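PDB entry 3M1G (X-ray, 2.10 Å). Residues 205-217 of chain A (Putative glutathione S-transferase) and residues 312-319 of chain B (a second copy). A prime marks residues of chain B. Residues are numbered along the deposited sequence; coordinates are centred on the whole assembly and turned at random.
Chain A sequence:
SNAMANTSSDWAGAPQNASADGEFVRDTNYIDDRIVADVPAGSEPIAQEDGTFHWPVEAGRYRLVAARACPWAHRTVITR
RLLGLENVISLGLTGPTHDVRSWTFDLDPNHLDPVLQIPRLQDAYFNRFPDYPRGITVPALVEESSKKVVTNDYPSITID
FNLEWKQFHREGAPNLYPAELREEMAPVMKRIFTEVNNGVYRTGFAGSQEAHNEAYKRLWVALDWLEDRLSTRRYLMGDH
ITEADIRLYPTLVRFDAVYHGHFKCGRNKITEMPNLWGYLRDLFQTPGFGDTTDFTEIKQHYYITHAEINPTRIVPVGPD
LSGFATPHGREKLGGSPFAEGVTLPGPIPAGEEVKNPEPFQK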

# COMPACT_ATOMS: atom_id res chain seq x y z
N PHE A 205 10.44 11.35 -3.40
CA PHE A 205 10.76 12.44 -4.31
C PHE A 205 11.84 12.09 -5.33
O PHE A 205 12.34 12.98 -5.99
CB PHE A 205 11.17 13.70 -3.51
CG PHE A 205 10.01 14.34 -2.79
CD1 PHE A 205 8.88 14.73 -3.47
CD2 PHE A 205 10.07 14.59 -1.45
CE1 PHE A 205 7.81 15.31 -2.81
CE2 PHE A 205 9.01 15.20 -0.80
CZ PHE A 205 7.87 15.53 -1.49
N ALA A 206 12.19 10.82 -5.46
CA ALA A 206 13.21 10.40 -6.40
C ALA A 206 12.85 10.93 -7.79
O ALA A 206 11.69 10.88 -8.19
CB ALA A 206 13.33 8.91 -6.44
N GLY A 207 13.87 11.40 -8.50
CA GLY A 207 13.72 12.01 -9.82
C GLY A 207 13.93 11.07 -10.99
O GLY A 207 13.85 11.50 -12.13
N SER A 208 14.28 9.82 -10.72
CA SER A 208 14.48 8.83 -11.74
C SER A 208 14.21 7.46 -11.11
O SER A 208 14.16 7.34 -9.88
CB SER A 208 15.92 8.87 -12.27
OG SER A 208 16.81 8.47 -11.24
N GLN A 209 14.07 6.45 -11.95
CA GLN A 209 13.80 5.09 -11.49
C GLN A 209 14.97 4.59 -10.66
O GLN A 209 14.79 3.93 -9.63
CB GLN A 209 13.61 4.13 -12.67
CG GLN A 209 13.19 2.68 -12.26
CD GLN A 209 11.85 2.69 -11.55
OE1 GLN A 209 10.86 3.20 -12.08
NE2 GLN A 209 11.82 2.19 -10.34
N GLU A 210 16.16 4.94 -11.13
CA GLU A 210 17.41 4.52 -10.52
C GLU A 210 17.53 5.09 -9.12
O GLU A 210 17.96 4.40 -8.20
CB GLU A 210 18.61 4.99 -11.36
CG GLU A 210 18.73 4.30 -12.73
CD GLU A 210 17.58 4.60 -13.76
OE1 GLU A 210 16.95 5.70 -13.73
OE2 GLU A 210 17.35 3.71 -14.63
N ALA A 211 17.14 6.34 -8.97
CA ALA A 211 17.21 7.01 -7.68
C ALA A 211 16.18 6.39 -6.75
O ALA A 211 16.44 6.22 -5.57
CB ALA A 211 16.98 8.55 -7.83
N HIS A 212 14.99 6.06 -7.27
CA HIS A 212 13.98 5.36 -6.46
C HIS A 212 14.53 4.03 -5.95
O HIS A 212 14.44 3.75 -4.76
CB HIS A 212 12.65 5.16 -7.20
CG HIS A 212 11.73 4.19 -6.52
ND1 HIS A 212 10.88 4.56 -5.50
CD2 HIS A 212 11.57 2.85 -6.68
CE1 HIS A 212 10.21 3.49 -5.09
NE2 HIS A 212 10.59 2.45 -5.81
N ASN A 213 15.08 3.24 -6.86
CA ASN A 213 15.58 1.91 -6.54
C ASN A 213 16.60 1.92 -5.38
O ASN A 213 16.55 1.09 -4.48
CB ASN A 213 16.24 1.25 -7.74
CG ASN A 213 15.26 0.93 -8.88
OD1 ASN A 213 14.04 0.99 -8.74
ND2 ASN A 213 15.84 0.57 -10.02
N GLU A 214 17.52 2.86 -5.43
CA GLU A 214 18.57 2.94 -4.42
C GLU A 214 18.03 3.42 -3.08
O GLU A 214 18.38 2.89 -2.05
CB GLU A 214 19.73 3.85 -4.89
CG GLU A 214 20.96 3.77 -3.93
CD GLU A 214 21.27 2.29 -3.57
OE1 GLU A 214 21.40 1.43 -4.52
OE2 GLU A 214 21.31 1.99 -2.33
N ALA A 215 17.19 4.44 -3.10
CA ALA A 215 16.63 4.95 -1.89
C ALA A 215 15.76 3.89 -1.20
O ALA A 215 15.81 3.72 0.02
CB ALA A 215 15.83 6.21 -2.19
N TYR A 216 14.99 3.14 -2.00
CA TYR A 216 14.15 2.08 -1.46
C TYR A 216 14.97 1.00 -0.77
O TYR A 216 14.60 0.52 0.32
CB TYR A 216 13.28 1.50 -2.59
CG TYR A 216 12.51 0.26 -2.32
CD1 TYR A 216 13.12 -0.97 -2.37
CD2 TYR A 216 11.14 0.30 -2.09
CE1 TYR A 216 12.42 -2.15 -2.19
CE2 TYR A 216 10.41 -0.87 -1.88
CZ TYR A 216 11.06 -2.08 -1.94
OH TYR A 216 10.39 -3.24 -1.78
N LYS A 217 16.05 0.60 -1.42
CA LYS A 217 16.91 -0.41 -0.88
C LYS A 217 17.46 0.04 0.46
O LYS A 217 17.41 -0.70 1.42
CB LYS A 217 18.07 -0.69 -1.83
CG LYS A 217 18.83 -1.97 -1.55
CD LYS A 217 20.12 -2.00 -2.40
CE LYS A 217 20.85 -3.33 -2.32
NZ LYS A 217 22.26 -3.20 -2.89
N THR B 312 5.35 11.01 -12.55
CA THR B 312 6.79 10.74 -12.50
C THR B 312 7.09 9.49 -13.32
O THR B 312 8.22 9.27 -13.72
CB THR B 312 7.30 10.50 -11.07
OG1 THR B 312 6.63 9.36 -10.52
CG2 THR B 312 7.11 11.79 -10.18
N ARG B 313 6.08 8.66 -13.55
CA ARG B 313 6.26 7.38 -14.22
C ARG B 313 7.24 6.39 -13.55
O ARG B 313 7.74 5.46 -14.19
CB ARG B 313 6.67 7.58 -15.70
CG ARG B 313 5.66 8.39 -16.48
CD ARG B 313 5.90 8.25 -18.00
NE ARG B 313 6.06 9.56 -18.54
CZ ARG B 313 5.28 10.18 -19.42
NH1 ARG B 313 4.22 9.59 -19.96
NH2 ARG B 313 5.61 11.43 -19.78
N ILE B 314 7.44 6.54 -12.25
CA ILE B 314 8.31 5.65 -11.50
C ILE B 314 7.51 4.42 -11.12
O ILE B 314 6.32 4.52 -10.79
CB ILE B 314 8.90 6.39 -10.32
CG1 ILE B 314 9.92 7.39 -10.87
CG2 ILE B 314 9.56 5.45 -9.28
CD1 ILE B 314 10.40 8.32 -9.88
N VAL B 315 8.15 3.26 -11.21
CA VAL B 315 7.55 2.00 -10.80
C VAL B 315 8.11 1.61 -9.42
O VAL B 315 9.32 1.47 -9.27
CB VAL B 315 7.88 0.86 -11.81
CG1 VAL B 315 7.12 -0.45 -11.46
CG2 VAL B 315 7.54 1.29 -13.27
N PRO B 316 7.25 1.46 -8.40
CA PRO B 316 7.77 1.08 -7.10
C PRO B 316 8.51 -0.26 -7.15
O PRO B 316 8.10 -1.16 -7.89
CB PRO B 316 6.50 0.93 -6.22
CG PRO B 316 5.41 1.62 -6.96
CD PRO B 316 5.78 1.54 -8.42
N VAL B 317 9.55 -0.40 -6.35
CA VAL B 317 10.25 -1.69 -6.25
C VAL B 317 9.33 -2.73 -5.61
O VAL B 317 9.31 -3.87 -6.03
CB VAL B 317 11.59 -1.58 -5.47
CG1 VAL B 317 12.31 -2.98 -5.44
CG2 VAL B 317 12.47 -0.55 -6.16
N GLY B 318 8.53 -2.31 -4.63
CA GLY B 318 7.64 -3.21 -3.95
C GLY B 318 6.33 -3.45 -4.66
O GLY B 318 6.06 -2.88 -5.72
N PRO B 319 5.47 -4.27 -4.06
CA PRO B 319 5.65 -5.00 -2.83
C PRO B 319 6.55 -6.23 -2.99
O PRO B 319 6.80 -6.70 -4.10
CB PRO B 319 4.23 -5.47 -2.48
CG PRO B 319 3.62 -5.68 -3.83
CD PRO B 319 4.15 -4.54 -4.66
O HOH W 1 10.18 3.84 -14.58

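A single glutamine amide pairs with the backbone of Val315′ as a peptide group would: Gln209 offers both ends of its carboxamide to one residue of the second chain. Val315′ N donates to Gln209 OE1 at 2.8 Å, almost in line at 174°, and Gln209 NE2 donates back to Val315′ O, also at 2.8 Å and 152°. The side chain reaches this position through chi1 t and chi2 p, its CA-to-CB bond pointing sideways while its end comes nearer to chain B.

The amide is held by its surroundings as well. Gln209 NE2 also donates to Asn213 OD1 one helical turn on, at 3.0 Å, so the amide nitrogen serves two acceptors. Water 1 donates to Gln209 OE1 at 2.7 Å and to Arg313′ O at 3.0 Å, bridging the amide oxygen to a carbonyl that it could not itself bond, since both are acceptors.

The backbone frame is a helix start against an irregular segment. Ser208 is the N-cap: its OG accepts from Ala211 N at 3.1 Å, satisfying an amide of the first turn, and regular bonds follow, beginning with His212 N to Ser208 O at 3.0 Å. Residues 312-319 of chain B form no regular helix or strand, but they advance with the helix: Gln209 CA lies 5.5 Å from Ile314′ CA, and Asn213 CA lies 6.4 Å from Val317′ CA. From the helix, Gln209, His212, Asn213 and Tyr216 supply the side-chain contacts; each lies three or four residues from another of the set, which brings them round to one side.

His212 points toward chain B and uses its ring in two ways. Val317′ N lies at the ring edge, near its plane, and donates to His212 NE2 at 3.1 Å and 146°, so NE2 acts as an acceptor here through its in-plane lone pair. Over one face sits Ile314′ CG2, 4.1 Å from the ring centroid, in a CH-pi contact. The other ring nitrogen, ND1, is buried by the contact without a partner in the model.

Ile314′ also extends its chain past the start of the helix. Its CD1 lies 3.3 Å from Ala206 O and 3.9 Å from Ser208 O, packing methyl carbon against the backbone of the loop and N-cap. Before it, Ile314′ N makes a weak bond to Thr312′ OG1 at 3.4 Å.

At the far end, Val317′ points toward the helix and covers Tyr216. Its CB stands 3.4 Å from the ring centroid, only 11° off the normal, a nearly vertical CH-pi contact, while CG1 touches Tyr216 CE1 at 3.4 Å. The other methyl, CG2, lies 3.4 Å from Asn213 OD1 and 3.6 Å from His212 NE2. Beyond the valine, Tyr216 OH comes to 3.5 Å from Gly318′ CA; an ideal CB on this glycine would lie 3.2 Å from that hydroxyl oxygen, a tight fit. A cis peptide bond then leads into Pro319′, whose CA-to-CB bond points away.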